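Local coordinates for agglutinin (Rhizoctonia solani, PDB 4G9M), which probably binds carbohydrates as a fungal lectin of the ricin-type beta-trefoil family, assembling into a domain-swapped dimer, at residues 3-7 with 8-12; 92-96 with 97-101; 101-104 with 105-108. All coordinates share one frame; numbering follows the deposited sequence. Where two conformers were deposited one is given.

Interaction 1. Residues 3-7 with 8-12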
ATOM      1  N   ILE B   3      -1.126  -7.437  10.641  1.00 22.18           N
ATOM      2  CA  ILE B   3      -0.015  -6.649  10.147  1.00 27.44           C
ATOM      3  C   ILE B   3      -0.520  -5.277   9.770  1.00 31.16           C
ATOM      4  O   ILE B   3      -1.412  -5.139   8.935  1.00 29.57           O
ATOM      5  CB  ILE B   3       0.635  -7.275   8.904  1.00 26.92           C
ATOM      6  CG1 ILE B   3       1.279  -8.613   9.266  1.00 31.75           C
ATOM      7  CG2 ILE B   3       1.671  -6.326   8.311  1.00 29.02           C
ATOM      8  CD1 ILE B   3       1.752  -9.404   8.087  1.00 36.74           C
ATOM      9  N   SER B   4       0.040  -4.247  10.378  1.00 29.98           N
ATOM     10  CA  SER B   4      -0.349  -2.891  10.035  0.62 29.83           C
ATOM     11  C   SER B   4       0.869  -1.990   9.921  1.00 25.73           C
ATOM     12  O   SER B   4       1.911  -2.279  10.500  1.00 28.07           O
ATOM     13  CB  SER B   4      -1.349  -2.341  11.057  0.62 35.07           C
ATOM     14  OG  SER B   4      -1.111  -2.873  12.347  0.62 32.51           O
ATOM     15  N   LEU B   5       0.720  -0.912   9.162  1.00 24.42           N
ATOM     16  CA  LEU B   5       1.749   0.110   9.044  1.00 20.29           C
ATOM     17  C   LEU B   5       1.174   1.349   9.717  1.00 20.19           C
ATOM     18  O   LEU B   5       0.448   2.117   9.086  1.00 23.71           O
ATOM     19  CB  LEU B   5       2.026   0.380   7.561  1.00 23.84           C
ATOM     20  CG  LEU B   5       3.224   1.263   7.207  1.00 23.80           C
ATOM     21  CD1 LEU B   5       4.531   0.509   7.481  1.00 25.07           C
ATOM     22  CD2 LEU B   5       3.173   1.756   5.737  1.00 21.22           C
ATOM     23  N   PRO B   6       1.479   1.555  11.009  1.00 18.93           N
ATOM     24  CA  PRO B   6       0.863   2.662  11.746  1.00 18.33           C
ATOM     25  C   PRO B   6       1.540   3.989  11.445  1.00 15.97           C
ATOM     26  O   PRO B   6       2.703   4.026  11.022  1.00 20.46           O
ATOM     27  CB  PRO B   6       1.126   2.288  13.209  1.00 20.79           C
ATOM     28  CG  PRO B   6       2.415   1.511  13.148  1.00 21.66           C
ATOM     29  CD  PRO B   6       2.321   0.712  11.880  1.00 21.73           C
ATOM     30  N   ALA B   7       0.829   5.083  11.694  1.00 20.88           N
ATOM     31  CA  ALA B   7       1.489   6.373  11.710  1.00 18.90           C
ATOM     32  C   ALA B   7       2.566   6.271  12.782  1.00 17.05           C
ATOM     33  O   ALA B   7       2.342   5.682  13.848  1.00 18.64           O
ATOM     34  CB  ALA B   7       0.492   7.480  12.061  1.00 18.83           C
ATOM     35  N   GLY B   8       3.743   6.817  12.489  1.00 22.03           N
ATOM     36  CA  GLY B   8       4.841   6.820  13.436  1.00 17.27           C
ATOM     37  C   GLY B   8       6.112   7.241  12.722  1.00 20.34           C
ATOM     38  O   GLY B   8       6.062   7.718  11.586  1.00 21.39           O
ATOM     39  N   THR B   9       7.245   7.063  13.383  1.00 19.24           N
ATOM     40  CA  THR B   9       8.529   7.449  12.820  1.00 20.19           C
ATOM     41  C   THR B   9       9.214   6.225  12.237  1.00 20.33           C
ATOM     42  O   THR B   9       9.256   5.180  12.891  1.00 18.72           O
ATOM     43  CB  THR B   9       9.424   8.063  13.893  1.00 23.12           C
ATOM     44  OG1 THR B   9       8.776   9.218  14.441  1.00 22.00           O
ATOM     45  CG2 THR B   9      10.788   8.447  13.320  1.00 24.92           C
ATOM     46  N   TYR B  10       9.766   6.368  11.028  1.00 16.04           N
ATOM     47  CA  TYR B  10      10.402   5.250  10.337  1.00 15.97           C
ATOM     48  C   TYR B  10      11.820   5.541   9.852  1.00 16.78           C
ATOM     49  O   TYR B  10      12.153   6.683   9.520  1.00 20.34           O
ATOM     50  CB  TYR B  10       9.555   4.833   9.138  1.00 15.84           C
ATOM     51  CG  TYR B  10       8.239   4.170   9.487  1.00 16.78           C
ATOM     52  CD1 TYR B  10       7.111   4.923   9.797  1.00 17.42           C
ATOM     53  CD2 TYR B  10       8.127   2.791   9.499  1.00 24.07           C
ATOM     54  CE1 TYR B  10       5.902   4.303  10.117  1.00 17.00           C
ATOM     55  CE2 TYR B  10       6.937   2.165   9.818  1.00 21.07           C
ATOM     56  CZ  TYR B  10       5.834   2.923  10.119  1.00 19.72           C
ATOM     57  OH  TYR B  10       4.670   2.265  10.410  1.00 19.33           O
ATOM     58  N   THR B  11      12.647   4.497   9.819  1.00 20.03           N
ATOM     59  CA  THR B  11      13.816   4.467   8.941  1.00 21.19           C
ATOM     60  C   THR B  11      13.350   3.802   7.653  1.00 18.47           C
ATOM     61  O   THR B  11      12.666   2.774   7.690  1.00 18.23           O
ATOM     62  CB  THR B  11      14.981   3.664   9.556  1.00 22.88           C
ATOM     63  OG1 THR B  11      15.481   4.343  10.716  1.00 27.74           O
ATOM     64  CG2 THR B  11      16.123   3.500   8.551  1.00 22.14           C
ATOM     65  N   LEU B  12      13.670   4.406   6.508  1.00 15.63           N
ATOM     66  CA  LEU B  12      13.226   3.863   5.226  1.00 15.63           C
ATOM     67  C   LEU B  12      14.428   3.333   4.451  1.00 17.56           C
ATOM     68  O   LEU B  12      15.233   4.102   3.918  1.00 18.48           O
ATOM     69  CB  LEU B  12      12.485   4.944   4.436  1.00 20.12           C
ATOM     70  CG  LEU B  12      11.298   5.564   5.185  1.00 21.28           C
ATOM     71  CD1 LEU B  12      10.592   6.621   4.345  1.00 22.98           C
ATOM     72  CD2 LEU B  12      10.304   4.494   5.631  1.00 21.62           C
TER
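Leu5 reaches the phenol end of Tyr10 with one branch of its side chain: CD1 lies 3.4 Å from Tyr10 OH and 3.7 Å from Tyr10 CE2. The two side chains meet at a slant. CG of Leu5 is anti to its own backbone N (chi1 -171°), a choice that carries the branch to the hydroxyl. Pro6 follows and provides both a polar and an apolar partner for the same oxygen. Its carbonyl accepts a hydrogen bond from the tyrosine hydroxyl, with 2.7 Å between Tyr10 OH and Pro6 O. The donor sits in the carbonyl plane on a lone pair, at a C=O...donor angle of 138°, and the acceptor in turn lies at the edge of the aromatic ring, in its plane. The pyrrolidine crosses the tyrosine at about a right angle, bringing Pro6 CD to 3.2 Å from Tyr10 OH. This side-chain-to-backbone hydrogen bond spans the bend that leads from the N-terminal segment into strand 8-14, a strand of the ricin-type beta-trefoil fold. Ala7 occupies the bend itself, its CB turned away from the strand, and Gly8 then opens the strand, bonding through its backbone to Leu49. Two residues on, Tyr10 points back toward the loop; with CG beside the backbone N (chi1 -70°), the hydroxyl ends at the Pro6 carbonyl. Phe139 of strand 137-141 meets the tyrosine edge-to-face, while Leu49 of strand 47-51 packs against both Leu5 and Tyr10. At the dimer interface, Ile3 of the second subunit touches Pro6 and Tyr10, and Ala94 of that subunit packs on Leu5.

Interaction 2. Residues 92-96 with 97-101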
ATOM      1  N   ILE B  92       1.307   4.616   0.074  1.00 14.72           N
ATOM      2  CA  ILE B  92       2.285   3.575   0.378  1.00 18.03           C
ATOM      3  C   ILE B  92       1.695   2.237  -0.086  1.00 19.84           C
ATOM      4  O   ILE B  92       0.685   1.782   0.454  1.00 19.32           O
ATOM      5  CB  ILE B  92       2.605   3.532   1.893  1.00 18.89           C
ATOM      6  CG1 ILE B  92       2.918   4.941   2.423  1.00 16.62           C
ATOM      7  CG2 ILE B  92       3.786   2.619   2.154  1.00 17.96           C
ATOM      8  CD1 ILE B  92       4.043   5.651   1.636  1.00 17.98           C
ATOM      9  N   VAL B  93       2.317   1.625  -1.091  1.00 18.15           N
ATOM     10  CA  VAL B  93       1.747   0.459  -1.781  1.00 14.45           C
ATOM     11  C   VAL B  93       2.582  -0.788  -1.508  1.00 18.87           C
ATOM     12  O   VAL B  93       3.784  -0.795  -1.765  1.00 19.14           O
ATOM     13  CB  VAL B  93       1.704   0.689  -3.330  1.00 17.10           C
ATOM     14  CG1 VAL B  93       0.957  -0.423  -4.012  1.00 19.29           C
ATOM     15  CG2 VAL B  93       1.060   2.042  -3.661  1.00 21.01           C
ATOM     16  N   ALA B  94       1.959  -1.839  -0.978  1.00 18.37           N
ATOM     17  CA  ALA B  94       2.683  -3.092  -0.718  1.00 16.36           C
ATOM     18  C   ALA B  94       3.387  -3.663  -1.957  1.00 20.08           C
ATOM     19  O   ALA B  94       2.778  -3.831  -3.010  1.00 18.57           O
ATOM     20  CB  ALA B  94       1.740  -4.136  -0.117  1.00 18.35           C
ATOM     21  N   ALA B  95       4.682  -3.951  -1.828  1.00 17.34           N
ATOM     22  CA  ALA B  95       5.467  -4.482  -2.939  1.00 15.73           C
ATOM     23  C   ALA B  95       5.938  -5.878  -2.569  1.00 17.70           C
ATOM     24  O   ALA B  95       5.820  -6.279  -1.418  1.00 20.61           O
ATOM     25  CB  ALA B  95       6.661  -3.566  -3.253  1.00 17.27           C
ATOM     26  N   ASP B  96       6.483  -6.613  -3.539  1.00 19.35           N
ATOM     27  CA  ASP B  96       6.930  -7.981  -3.287  1.00 24.90           C
ATOM     28  C   ASP B  96       8.033  -8.008  -2.234  1.00 26.21           C
ATOM     29  O   ASP B  96       8.209  -9.002  -1.528  1.00 31.43           O
ATOM     30  CB  ASP B  96       7.378  -8.654  -4.592  1.00 25.04           C
ATOM     31  CG  ASP B  96       8.570  -7.965  -5.234  1.00 29.87           C
ATOM     32  OD1 ASP B  96       8.436  -6.806  -5.678  1.00 29.14           O
ATOM     33  OD2 ASP B  96       9.637  -8.603  -5.330  1.00 31.21           O
ATOM     34  N   LYS B  97       8.768  -6.905  -2.140  1.00 21.08           N
ATOM     35  CA  LYS B  97       9.637  -6.629  -1.005  1.00 19.63           C
ATOM     36  C   LYS B  97       9.400  -5.184  -0.574  1.00 20.15           C
ATOM     37  O   LYS B  97       9.440  -4.273  -1.406  1.00 19.32           O
ATOM     38  CB  LYS B  97      11.103  -6.834  -1.376  1.00 23.18           C
ATOM     39  CG  LYS B  97      11.433  -8.283  -1.745  1.00 37.87           C
ATOM     40  CD  LYS B  97      12.863  -8.443  -2.241  1.00 41.19           C
ATOM     41  CE  LYS B  97      12.998  -7.969  -3.668  1.00 46.26           C
ATOM     42  NZ  LYS B  97      12.269  -8.853  -4.625  1.00 48.31           N
ATOM     43  N   GLY B  98       9.150  -4.974   0.711  1.00 22.01           N
ATOM     44  CA  GLY B  98       8.877  -3.636   1.214  1.00 20.87           C
ATOM     45  C   GLY B  98       7.665  -2.968   0.587  1.00 21.36           C
ATOM     46  O   GLY B  98       6.670  -3.618   0.249  1.00 21.20           O
ATOM     47  N   PHE B  99       7.749  -1.650   0.443  1.00 18.33           N
ATOM     48  CA  PHE B  99       6.654  -0.857  -0.090  1.00 16.95           C
ATOM     49  C   PHE B  99       7.148   0.116  -1.157  1.00 15.59           C
ATOM     50  O   PHE B  99       8.240   0.677  -1.047  1.00 18.34           O
ATOM     51  CB  PHE B  99       6.001  -0.039   1.043  1.00 16.89           C
ATOM     52  CG  PHE B  99       5.311  -0.876   2.108  1.00 17.11           C
ATOM     53  CD1 PHE B  99       6.020  -1.395   3.181  1.00 22.03           C
ATOM     54  CD2 PHE B  99       3.951  -1.144   2.014  1.00 20.14           C
ATOM     55  CE1 PHE B  99       5.383  -2.162   4.155  1.00 21.89           C
ATOM     56  CE2 PHE B  99       3.312  -1.918   2.977  1.00 21.70           C
ATOM     57  CZ  PHE B  99       4.030  -2.425   4.043  1.00 24.10           C
ATOM     58  N   ALA B 100       6.329   0.335  -2.181  1.00 16.72           N
ATOM     59  CA  ALA B 100       6.549   1.444  -3.100  1.00 14.13           C
ATOM     60  C   ALA B 100       5.985   2.711  -2.481  1.00 18.34           C
ATOM     61  O   ALA B 100       4.979   2.672  -1.762  1.00 18.77           O
ATOM     62  CB  ALA B 100       5.879   1.174  -4.439  1.00 15.84           C
ATOM     63  N   ILE B 101       6.646   3.836  -2.740  1.00 16.51           N
ATOM     64  CA  ILE B 101       6.165   5.126  -2.255  1.00 16.70           C
ATOM     65  C   ILE B 101       5.776   5.970  -3.452  1.00 18.48           C
ATOM     66  O   ILE B 101       6.630   6.548  -4.129  1.00 17.12           O
ATOM     67  CB  ILE B 101       7.222   5.846  -1.403  1.00 14.42           C
ATOM     68  CG1 ILE B 101       7.598   4.965  -0.207  1.00 15.99           C
ATOM     69  CG2 ILE B 101       6.687   7.194  -0.936  1.00 16.49           C
ATOM     70  CD1 ILE B 101       8.823   5.476   0.526  1.00 20.76           C
TER
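Strands 92-94 and 99-101 run antiparallel at 151° as the two arms of a beta hairpin, and the hydrogen-bonded pair Val93 and Ala100 is joined in both directions, by Val93 N to Ala100 O at 2.9 Å and Ala100 N to Val93 O at 2.8 Å. Nearer the loop, Ala95 N donates to Gly98 O at 2.9 Å. Ile92 and Ile101 project from the same face side by side, with Ile92 CD1 4.0 Å from Ile101 CG2. The other branch of Ile92, CG2, meets the root of Phe99 at CB (3.6 Å), the two side chains crossing at about a right angle. The phenylalanine ring passes beside Ala94, Phe99 CD2 coming to 3.6 Å from Ala94 CA. At the hairpin tip the chain of Lys97 is bent at its last two torsions, which curls Lys97 NZ back to within 2.7 Å of Asp96 OD2 in a salt bridge on the syn side, 29° out of the carboxylate plane; Asp96 OD1 is engaged by Lys136. Strand 137-141 packs against the Ile92 and Ile101 face, where Phe139 meets the Phe99 ring edge-to-face, while Trp51 of the second subunit donates to Ala94 O.

Interaction 3. Residues 101-104 with 105-108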
ATOM      1  N   ILE B 101       6.646   3.836  -2.740  1.00 16.51           N
ATOM      2  CA  ILE B 101       6.165   5.126  -2.255  1.00 16.70           C
ATOM      3  C   ILE B 101       5.776   5.970  -3.452  1.00 18.48           C
ATOM      4  O   ILE B 101       6.630   6.548  -4.129  1.00 17.12           O
ATOM      5  CB  ILE B 101       7.222   5.846  -1.403  1.00 14.42           C
ATOM      6  CG1 ILE B 101       7.598   4.965  -0.207  1.00 15.99           C
ATOM      7  CG2 ILE B 101       6.687   7.194  -0.936  1.00 16.49           C
ATOM      8  CD1 ILE B 101       8.823   5.476   0.526  1.00 20.76           C
ATOM      9  N   GLU B 102       4.476   5.994  -3.725  1.00 15.68           N
ATOM     10  CA  GLU B 102       3.917   6.550  -4.958  1.00 15.81           C
ATOM     11  C   GLU B 102       3.482   7.988  -4.750  1.00 16.45           C
ATOM     12  O   GLU B 102       2.932   8.318  -3.708  1.00 20.84           O
ATOM     13  CB  GLU B 102       2.646   5.773  -5.329  1.00 23.44           C
ATOM     14  CG  GLU B 102       2.690   4.913  -6.553  1.00 34.22           C
ATOM     15  CD  GLU B 102       1.355   4.234  -6.819  1.00 31.38           C
ATOM     16  OE1 GLU B 102       0.316   4.728  -6.323  1.00 34.11           O
ATOM     17  OE2 GLU B 102       1.342   3.206  -7.516  1.00 37.76           O
ATOM     18  N   ALA B 103       3.688   8.850  -5.742  1.00 16.92           N
ATOM     19  CA  ALA B 103       3.089  10.182  -5.670  1.00 15.56           C
ATOM     20  C   ALA B 103       1.578  10.068  -5.857  1.00 20.31           C
ATOM     21  O   ALA B 103       1.110   9.604  -6.908  1.00 21.79           O
ATOM     22  CB  ALA B 103       3.698  11.095  -6.747  1.00 15.54           C
ATOM     23  N   ALA B 104       0.812  10.503  -4.860  1.00 19.78           N
ATOM     24  CA  ALA B 104      -0.632  10.269  -4.838  1.00 22.88           C
ATOM     25  C   ALA B 104      -1.360  10.920  -6.009  1.00 20.85           C
ATOM     26  O   ALA B 104      -2.354  10.393  -6.498  1.00 24.09           O
ATOM     27  CB  ALA B 104      -1.224  10.742  -3.530  1.00 18.91           C
ATOM     28  N   ASP B 105      -0.849  12.064  -6.456  1.00 21.30           N
ATOM     29  CA  ASP B 105      -1.478  12.787  -7.554  1.00 19.92           C
ATOM     30  C   ASP B 105      -0.696  12.688  -8.864  1.00 25.58           C
ATOM     31  O   ASP B 105      -1.047  13.327  -9.860  1.00 27.31           O
ATOM     32  CB  ASP B 105      -1.740  14.230  -7.146  1.00 17.75           C
ATOM     33  CG  ASP B 105      -2.787  14.333  -6.034  1.00 22.82           C
ATOM     34  OD1 ASP B 105      -3.822  13.626  -6.139  1.00 27.38           O
ATOM     35  OD2 ASP B 105      -2.584  15.097  -5.070  1.00 25.21           O
ATOM     36  N   HIS B 106       0.348  11.862  -8.854  1.00 23.82           N
ATOM     37  CA  HIS B 106       1.085  11.497 -10.058  1.00 23.25           C
ATOM     38  C   HIS B 106       1.467  10.026  -9.943  1.00 21.61           C
ATOM     39  O   HIS B 106       2.638   9.708  -9.783  1.00 21.64           O
ATOM     40  CB  HIS B 106       2.367  12.331 -10.163  1.00 27.67           C
ATOM     41  CG  HIS B 106       2.137  13.812 -10.124  1.00 30.87           C
ATOM     42  ND1 HIS B 106       1.893  14.500  -8.953  1.00 34.81           N
ATOM     43  CD2 HIS B 106       2.110  14.733 -11.115  1.00 30.21           C
ATOM     44  CE1 HIS B 106       1.728  15.780  -9.226  1.00 32.78           C
ATOM     45  NE2 HIS B 106       1.858  15.951 -10.530  1.00 35.48           N
ATOM     46  N   ARG B 107       0.484   9.131 -10.041  1.00 20.68           N
ATOM     47  CA  ARG B 107       0.647   7.764  -9.536  1.00 21.98           C
ATOM     48  C   ARG B 107       1.539   6.853 -10.379  1.00 23.31           C
ATOM     49  O   ARG B 107       1.843   5.730  -9.966  1.00 25.66           O
ATOM     50  CB  ARG B 107      -0.716   7.092  -9.331  1.00 21.40           C
ATOM     51  CG  ARG B 107      -1.542   7.706  -8.214  1.00 25.90           C
ATOM     52  CD  ARG B 107      -2.744   6.848  -7.872  1.00 32.91           C
ATOM     53  NE  ARG B 107      -3.637   7.526  -6.934  1.00 38.90           N
ATOM     54  CZ  ARG B 107      -4.621   6.927  -6.268  1.00 46.13           C
ATOM     55  NH1 ARG B 107      -4.834   5.628  -6.422  1.00 40.23           N
ATOM     56  NH2 ARG B 107      -5.385   7.627  -5.440  1.00 51.60           N
ATOM     57  N   LEU B 108       1.937   7.312 -11.562  1.00 21.55           N
ATOM     58  CA  LEU B 108       2.906   6.566 -12.355  1.00 18.44           C
ATOM     59  C   LEU B 108       4.299   6.724 -11.760  1.00 16.51           C
ATOM     60  O   LEU B 108       5.209   5.980 -12.123  1.00 24.15           O
ATOM     61  CB  LEU B 108       2.934   7.046 -13.816  1.00 20.84           C
ATOM     62  CG  LEU B 108       1.789   6.663 -14.757  1.00 28.11           C
ATOM     63  CD1 LEU B 108       2.052   7.254 -16.132  1.00 30.50           C
ATOM     64  CD2 LEU B 108       1.615   5.155 -14.850  1.00 36.04           C
TER
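Arg107 runs back over the turn and sets the edge of its guanidinium against the carbonyl of Ala104, with Arg107 NE 3.2 Å from Ala104 O. The acceptor lies close to the guanidinium plane, and the N-H points at it with an angle of 157°. The arginine chain is extended from CG to NE, which lays its methylenes along the turn: Arg107 CG is 3.3 Å from Ala104 O. Glu102 crosses this chain obliquely, its carboxylate plane turned 37° from the guanidinium. The two charged groups do not touch, Glu102 OE1 staying 4.9 Å from Arg107 NE, and the carboxylate lies instead beside the arginine's CB and CG, Glu102 OE1 being 4.0 Å from Arg107 CB. The backbone between them forms a type I beta turn from Ala103 to His106, which leads out of strand 99-103. In its closing bond, His106 N lies 3.1 Å from Ala103 O, but the donor stands well above the carbonyl plane. The methyl of Ala103 meets the stem of His106, Ala103 CB to His106 CB at 3.9 Å. Beyond the turn, Arg107 NH1 forms a salt bridge with Glu102 OE2 of the second subunit, and Arg107 of that subunit packs on it.

The three contacts follow one another along the chain, and interactions 2 and 3 share Ile101 and strand 99-103: the hairpin of 92-101 continues directly into the turn of 101-108. Their centres lie about 13 Å apart, with Val93 CG2 3.9 Å from Glu102 OE1. Although remote in sequence, interaction 1 packs on the hairpin, Leu5 CD2 being 3.7 Å from Ile92 CG2, with centres about 12 Å apart. Interactions 1 and 3 do not touch; about 19 Å separates their centres. Phe139 of strand 137-141 is a common neighbour, meeting Tyr10, Phe99 and Ile101. All three contacts also reach the second subunit, consistent with the domain-swapped dimer.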